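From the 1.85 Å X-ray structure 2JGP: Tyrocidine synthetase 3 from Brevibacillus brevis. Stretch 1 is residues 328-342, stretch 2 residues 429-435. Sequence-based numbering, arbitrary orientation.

Stretch 1 328-342: TLYMVLLAAYNVLLA
Stretch 2 (429-435) DTVFTFQ

Residues 329-342 form an α-helix that continues later in the chain, with phi/psi values near -60/-43 and i to i+4 hydrogen bonds of 2.8 to 3.2 Å, from Val-332 N to Thr-328 O through Ala-342 N to Asn-338 O. Thr-328 (phi/psi -97/158, chi1 p) is the N-cap: its OG1 accepts from Met-331 N at 3.1 Å, satisfying an amide that the first turn leaves free. Residues 430-435 form an extended strand, phi -120 to -139° and psi 128 to 167°. The strand runs roughly antiparallel to the helix, at 150° between N-to-C directions, and the axes approach to 9.2 Å. Three pairs set the register: Tyr-330 CA to Phe-434 CA is 6.4 Å, Leu-334 CA to Phe-432 CA 7.1 Å, and Leu-341 CA to Thr-430 CA 9.5 Å, so the backbones diverge toward the C-terminal end of the helix segment.

Strand alternation directs the CA-to-CB bonds of Thr-430, Phe-432 and Phe-434 toward the helix, those of Val-431 and Thr-433 away. All three inward residues have chi1 t. The contact buries 512 Å² in total, and Phe-432 (chi2 85°) has the largest covered area, 131 Å². Its edge meets the face of Tyr-330 (chi1 t, chi2 98°): centroids lie 5.3 Å apart, planes at 78°, and Tyr-330 CE1 is 3.8 Å from Phe-432 CE2. This edge-to-face arrangement sets ring hydrogens against π density. Leu-334 (t, p) lies over one face of Phe-432, with Leu-334 CD1 4.0 Å from Phe-432 CD2, while Leu-333 (m, t) brings CB to 3.6 Å from Phe-432 CZ. The Tyr-337 and Phe-432 planes are at 30°, but a 5.8 Å centroid separation leaves the rings slid apart with little overlap.

Phe-434 (chi2 63°) packs by apolar contact: its CZ lies 3.6 Å from Leu-329 CD2, its CD1 3.8 Å from Leu-333 CD1, and its CB 3.7 Å from Tyr-330 CD1. Leu-329 (t, p) starts sideways, yet its end comes nearer the strand.

At the other end, Tyr-337 (chi1 t, chi2 58°) reaches Thr-430. Tyr-337 OH and Thr-430 OG1 form a very short hydrogen bond of 2.4 Å, in which either hydroxyl could donate; OG1 lies near the tyrosine ring plane. Beside it, Leu-341 CD1 (chi1 m, chi2 t) meets Thr-430 CG2 at 3.7 Å, so the threonine offers both polar and apolar surface.

A water links the stretches again, hydrogen-bonded to Tyr-330 OH at 2.7 Å and donating to Phe-432 O at 2.8 Å.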

ATOM      1  N   THR A 328      15.786   5.137   3.597  1.00 60.67           N
ATOM      2  CA  THR A 328      14.837   5.972   2.888  1.00 60.54           C
ATOM      3  C   THR A 328      14.206   6.924   3.894  1.00 60.51           C
ATOM      4  O   THR A 328      14.212   6.656   5.096  1.00 60.51           O
ATOM      5  CB  THR A 328      13.738   5.121   2.213  1.00 60.75           C
ATOM      6  OG1 THR A 328      13.012   4.385   3.206  1.00 60.17           O
ATOM      7  CG2 THR A 328      14.356   4.138   1.198  1.00 60.79           C
ATOM      8  N   LEU A 329      13.667   8.037   3.410  1.00 60.20           N
ATOM      9  CA  LEU A 329      12.923   8.950   4.272  1.00 60.20           C
ATOM     10  C   LEU A 329      11.779   8.202   4.947  1.00 59.77           C
ATOM     11  O   LEU A 329      11.525   8.380   6.133  1.00 59.11           O
ATOM     12  CB  LEU A 329      12.390  10.142   3.475  1.00 60.32           C
ATOM     13  CG  LEU A 329      11.540  11.145   4.257  1.00 60.93           C
ATOM     14  CD1 LEU A 329      12.269  11.654   5.503  1.00 60.89           C
ATOM     15  CD2 LEU A 329      11.138  12.294   3.354  1.00 61.77           C
ATOM     16  N   TYR A 330      11.115   7.332   4.188  1.00 59.65           N
ATOM     17  CA  TYR A 330      10.092   6.452   4.739  1.00 59.32           C
ATOM     18  C   TYR A 330      10.569   5.746   6.010  1.00 58.73           C
ATOM     19  O   TYR A 330       9.875   5.752   7.029  1.00 58.26           O
ATOM     20  CB  TYR A 330       9.693   5.402   3.693  1.00 60.20           C
ATOM     21  CG  TYR A 330       8.612   4.459   4.146  1.00 61.39           C
ATOM     22  CD1 TYR A 330       7.287   4.677   3.790  1.00 63.52           C
ATOM     23  CD2 TYR A 330       8.912   3.344   4.925  1.00 62.63           C
ATOM     24  CE1 TYR A 330       6.287   3.816   4.200  1.00 64.49           C
ATOM     25  CE2 TYR A 330       7.924   2.480   5.342  1.00 64.20           C
ATOM     26  CZ  TYR A 330       6.612   2.724   4.977  1.00 64.59           C
ATOM     27  OH  TYR A 330       5.623   1.871   5.377  1.00 65.63           O
ATOM     28  N   MET A 331      11.749   5.136   5.942  1.00 57.69           N
ATOM     29  CA  MET A 331      12.295   4.389   7.082  1.00 57.41           C
ATOM     30  C   MET A 331      12.608   5.280   8.285  1.00 56.65           C
ATOM     31  O   MET A 331      12.364   4.896   9.426  1.00 56.61           O
ATOM     32  CB  MET A 331      13.559   3.632   6.680  1.00 57.23           C
ATOM     33  CG  MET A 331      13.329   2.440   5.755  1.00 58.15           C
ATOM     34  SD  MET A 331      14.915   1.858   5.117  1.00 59.18           S
ATOM     35  CE  MET A 331      14.378   0.661   3.887  1.00 57.88           C
ATOM     36  N   VAL A 332      13.168   6.455   8.022  1.00 56.28           N
ATOM     37  CA  VAL A 332      13.519   7.405   9.077  1.00 55.53           C
ATOM     38  C   VAL A 332      12.255   7.813   9.836  1.00 55.52           C
ATOM     39  O   VAL A 332      12.206   7.760  11.066  1.00 54.85           O
ATOM     40  CB  VAL A 332      14.207   8.657   8.488  1.00 55.75           C
ATOM     41  CG1 VAL A 332      14.341   9.762   9.548  1.00 55.50           C
ATOM     42  CG2 VAL A 332      15.578   8.290   7.894  1.00 54.82           C
ATOM     43  N   LEU A 333      11.226   8.189   9.085  1.00 55.37           N
ATOM     44  CA  LEU A 333       9.940   8.588   9.666  1.00 55.21           C
ATOM     45  C   LEU A 333       9.252   7.442  10.420  1.00 55.22           C
ATOM     46  O   LEU A 333       8.691   7.652  11.502  1.00 55.10           O
ATOM     47  CB  LEU A 333       9.017   9.127   8.581  1.00 55.06           C
ATOM     48  CG  LEU A 333       9.494  10.360   7.826  1.00 54.99           C
ATOM     49  CD1 LEU A 333       8.535  10.672   6.692  1.00 54.55           C
ATOM     50  CD2 LEU A 333       9.645  11.548   8.759  1.00 55.75           C
ATOM     51  N   LEU A 334       9.286   6.237   9.855  1.00 55.52           N
ATOM     52  CA  LEU A 334       8.734   5.073  10.545  1.00 55.74           C
ATOM     53  C   LEU A 334       9.479   4.830  11.849  1.00 55.69           C
ATOM     54  O   LEU A 334       8.872   4.515  12.875  1.00 55.73           O
ATOM     55  CB  LEU A 334       8.802   3.820   9.662  1.00 56.12           C
ATOM     56  CG  LEU A 334       8.319   2.508  10.297  1.00 56.47           C
ATOM     57  CD1 LEU A 334       6.866   2.626  10.796  1.00 57.15           C
ATOM     58  CD2 LEU A 334       8.474   1.366   9.299  1.00 57.06           C
ATOM     59  N   ALA A 335      10.802   4.965  11.798  1.00 55.88           N
ATOM     60  CA  ALA A 335      11.634   4.833  12.980  1.00 55.91           C
ATOM     61  C   ALA A 335      11.244   5.878  14.029  1.00 55.96           C
ATOM     62  O   ALA A 335      11.047   5.544  15.193  1.00 56.60           O
ATOM     63  CB  ALA A 335      13.113   4.969  12.603  1.00 55.59           C
ATOM     64  N   ALA A 336      11.123   7.136  13.607  1.00 56.05           N
ATOM     65  CA  ALA A 336      10.722   8.225  14.504  1.00 56.35           C
ATOM     66  C   ALA A 336       9.318   7.992  15.065  1.00 56.37           C
ATOM     67  O   ALA A 336       9.032   8.310  16.219  1.00 56.83           O
ATOM     68  CB  ALA A 336      10.777   9.572  13.776  1.00 56.14           C
ATOM     69  N   TYR A 337       8.445   7.429  14.239  1.00 56.69           N
ATOM     70  CA  TYR A 337       7.090   7.136  14.674  1.00 56.69           C
ATOM     71  C   TYR A 337       7.103   6.059  15.760  1.00 56.72           C
ATOM     72  O   TYR A 337       6.410   6.190  16.771  1.00 57.23           O
ATOM     73  CB  TYR A 337       6.221   6.737  13.479  1.00 56.97           C
ATOM     74  CG  TYR A 337       4.773   6.509  13.830  1.00 56.77           C
ATOM     75  CD1 TYR A 337       4.013   7.517  14.416  1.00 56.99           C
ATOM     76  CD2 TYR A 337       4.157   5.290  13.565  1.00 57.19           C
ATOM     77  CE1 TYR A 337       2.676   7.310  14.742  1.00 56.96           C
ATOM     78  CE2 TYR A 337       2.821   5.077  13.891  1.00 57.40           C
ATOM     79  CZ  TYR A 337       2.089   6.093  14.472  1.00 57.04           C
ATOM     80  OH  TYR A 337       0.766   5.888  14.801  1.00 58.15           O
ATOM     81  N   ASN A 338       7.912   5.018  15.579  1.00 56.60           N
ATOM     82  CA  ASN A 338       8.070   3.991  16.615  1.00 56.84           C
ATOM     83  C   ASN A 338       8.555   4.524  17.971  1.00 56.94           C
ATOM     84  O   ASN A 338       8.083   4.076  19.022  1.00 56.70           O
ATOM     85  CB  ASN A 338       8.998   2.869  16.153  1.00 56.74           C
ATOM     86  CG  ASN A 338       8.275   1.809  15.362  1.00 56.49           C
ATOM     87  OD1 ASN A 338       7.927   0.754  15.897  1.00 56.95           O
ATOM     88  ND2 ASN A 338       8.041   2.079  14.087  1.00 55.07           N
ATOM     89  N   VAL A 339       9.498   5.464  17.960  1.00 57.31           N
ATOM     90  CA  VAL A 339       9.958   6.063  19.226  1.00 57.77           C
ATOM     91  C   VAL A 339       8.871   6.955  19.856  1.00 57.70           C
ATOM     92  O   VAL A 339       8.724   6.982  21.078  1.00 57.79           O
ATOM     93  CB  VAL A 339      11.348   6.783  19.130  1.00 58.19           C
ATOM     94  CG1 VAL A 339      11.742   7.112  17.702  1.00 59.39           C
ATOM     95  CG2 VAL A 339      11.411   8.023  20.035  1.00 57.72           C
ATOM     96  N   LEU A 340       8.095   7.640  19.017  1.00 57.52           N
ATOM     97  CA  LEU A 340       6.943   8.425  19.475  1.00 57.61           C
ATOM     98  C   LEU A 340       5.963   7.535  20.240  1.00 57.22           C
ATOM     99  O   LEU A 340       5.583   7.841  21.374  1.00 57.09           O
ATOM    100  CB  LEU A 340       6.228   9.064  18.280  1.00 57.77           C
ATOM    101  CG  LEU A 340       5.379  10.339  18.445  1.00 59.17           C
ATOM    102  CD1 LEU A 340       4.116  10.239  17.612  1.00 58.47           C
ATOM    103  CD2 LEU A 340       5.045  10.695  19.875  1.00 59.86           C
ATOM    104  N   LEU A 341       5.568   6.429  19.613  1.00 56.99           N
ATOM    105  CA  LEU A 341       4.636   5.481  20.226  1.00 56.91           C
ATOM    106  C   LEU A 341       5.231   4.848  21.483  1.00 56.88           C
ATOM    107  O   LEU A 341       4.530   4.663  22.475  1.00 56.49           O
ATOM    108  CB  LEU A 341       4.242   4.382  19.229  1.00 56.90           C
ATOM    109  CG  LEU A 341       3.455   4.801  17.979  1.00 56.86           C
ATOM    110  CD1 LEU A 341       3.250   3.604  17.070  1.00 56.48           C
ATOM    111  CD2 LEU A 341       2.124   5.441  18.348  1.00 55.98           C
ATOM    112  N   ALA A 342       6.518   4.509  21.426  1.00 56.91           N
ATOM    113  CA  ALA A 342       7.222   3.918  22.567  1.00 57.27           C
ATOM    114  C   ALA A 342       7.171   4.822  23.799  1.00 57.50           C
ATOM    115  O   ALA A 342       6.990   4.347  24.923  1.00 57.78           O
ATOM    116  CB  ALA A 342       8.670   3.614  22.196  1.00 57.24           C
ATOM    117  N   ASP A 429      -2.765  -1.624  16.021  1.00 57.72           N
ATOM    118  CA  ASP A 429      -3.836  -0.651  16.252  1.00 57.42           C
ATOM    119  C   ASP A 429      -3.499   0.736  15.725  1.00 57.37           C
ATOM    120  O   ASP A 429      -4.246   1.687  15.937  1.00 56.75           O
ATOM    121  CB  ASP A 429      -4.152  -0.597  17.740  1.00 57.66           C
ATOM    122  CG  ASP A 429      -4.880  -1.826  18.201  1.00 57.69           C
ATOM    123  OD1 ASP A 429      -5.948  -2.116  17.620  1.00 58.51           O
ATOM    124  OD2 ASP A 429      -4.382  -2.514  19.111  1.00 57.32           O
ATOM    125  N   THR A 430      -2.373   0.842  15.030  1.00 57.53           N
ATOM    126  CA  THR A 430      -2.017   2.063  14.343  1.00 57.84           C
ATOM    127  C   THR A 430      -1.414   1.735  12.983  1.00 58.01           C
ATOM    128  O   THR A 430      -0.857   0.658  12.790  1.00 57.69           O
ATOM    129  CB  THR A 430      -1.033   2.914  15.171  1.00 58.07           C
ATOM    130  OG1 THR A 430      -0.771   4.135  14.479  1.00 59.86           O
ATOM    131  CG2 THR A 430       0.279   2.172  15.397  1.00 57.92           C
ATOM    132  N   VAL A 431      -1.551   2.678  12.054  1.00 58.16           N
ATOM    133  CA  VAL A 431      -1.029   2.551  10.703  1.00 58.76           C
ATOM    134  C   VAL A 431      -0.156   3.762  10.389  1.00 59.16           C
ATOM    135  O   VAL A 431      -0.448   4.874  10.832  1.00 58.69           O
ATOM    136  CB  VAL A 431      -2.183   2.444   9.667  1.00 58.70           C
ATOM    137  CG1 VAL A 431      -1.679   2.675   8.250  1.00 59.11           C
ATOM    138  CG2 VAL A 431      -2.871   1.089   9.785  1.00 58.94           C
ATOM    139  N   PHE A 432       0.918   3.527   9.635  1.00 60.09           N
ATOM    140  CA  PHE A 432       1.813   4.586   9.174  1.00 61.01           C
ATOM    141  C   PHE A 432       1.834   4.587   7.653  1.00 61.86           C
ATOM    142  O   PHE A 432       1.983   3.527   7.047  1.00 61.11           O
ATOM    143  CB  PHE A 432       3.225   4.350   9.716  1.00 61.23           C
ATOM    144  CG  PHE A 432       4.259   5.265   9.132  1.00 61.93           C
ATOM    145  CD1 PHE A 432       4.468   6.522   9.675  1.00 62.44           C
ATOM    146  CD2 PHE A 432       5.013   4.876   8.035  1.00 62.67           C
ATOM    147  CE1 PHE A 432       5.413   7.378   9.136  1.00 62.40           C
ATOM    148  CE2 PHE A 432       5.966   5.729   7.488  1.00 62.69           C
ATOM    149  CZ  PHE A 432       6.162   6.979   8.038  1.00 62.37           C
ATOM    150  N   THR A 433       1.666   5.762   7.042  1.00 63.21           N
ATOM    151  CA  THR A 433       1.818   5.909   5.582  1.00 64.88           C
ATOM    152  C   THR A 433       2.660   7.128   5.220  1.00 66.40           C
ATOM    153  O   THR A 433       2.721   8.091   5.975  1.00 65.83           O
ATOM    154  CB  THR A 433       0.461   6.024   4.843  1.00 64.86           C
ATOM    155  OG1 THR A 433      -0.147   7.296   5.114  1.00 65.00           O
ATOM    156  CG2 THR A 433      -0.488   4.904   5.254  1.00 65.46           C
ATOM    157  N   PHE A 434       3.308   7.073   4.057  1.00 68.70           N
ATOM    158  CA  PHE A 434       4.090   8.203   3.543  1.00 70.55           C
ATOM    159  C   PHE A 434       3.812   8.364   2.047  1.00 72.29           C
ATOM    160  O   PHE A 434       3.898   7.396   1.294  1.00 72.67           O
ATOM    161  CB  PHE A 434       5.586   7.996   3.819  1.00 70.75           C
ATOM    162  CG  PHE A 434       6.477   9.027   3.171  1.00 71.00           C
ATOM    163  CD1 PHE A 434       6.381  10.365   3.525  1.00 70.97           C
ATOM    164  CD2 PHE A 434       7.404   8.658   2.201  1.00 71.59           C
ATOM    165  CE1 PHE A 434       7.187  11.322   2.927  1.00 71.28           C
ATOM    166  CE2 PHE A 434       8.220   9.611   1.600  1.00 71.58           C
ATOM    167  CZ  PHE A 434       8.111  10.946   1.964  1.00 71.19           C
ATOM    168  N   GLN A 435       3.455   9.578   1.628  1.00 74.37           N
ATOM    169  CA  GLN A 435       3.082   9.851   0.232  1.00 76.01           C
ATOM    170  C   GLN A 435       3.802  11.095  -0.296  1.00 77.35           C
ATOM    171  O   GLN A 435       4.370  11.863   0.482  1.00 77.34           O
ATOM    172  CB  GLN A 435       1.565  10.047   0.104  1.00 76.21           C
ATOM    173  CG  GLN A 435       0.699   9.128   0.981  1.00 77.09           C
ATOM    174  CD  GLN A 435       0.322   9.756   2.322  1.00 78.12           C
ATOM    175  OE1 GLN A 435       0.799   9.336   3.381  1.00 78.84           O
ATOM    176  NE2 GLN A 435      -0.537  10.769   2.277  1.00 78.66           N
TER
HETATM  177  O   HOH W   1       3.068   2.512   4.648  1.00 46.10           O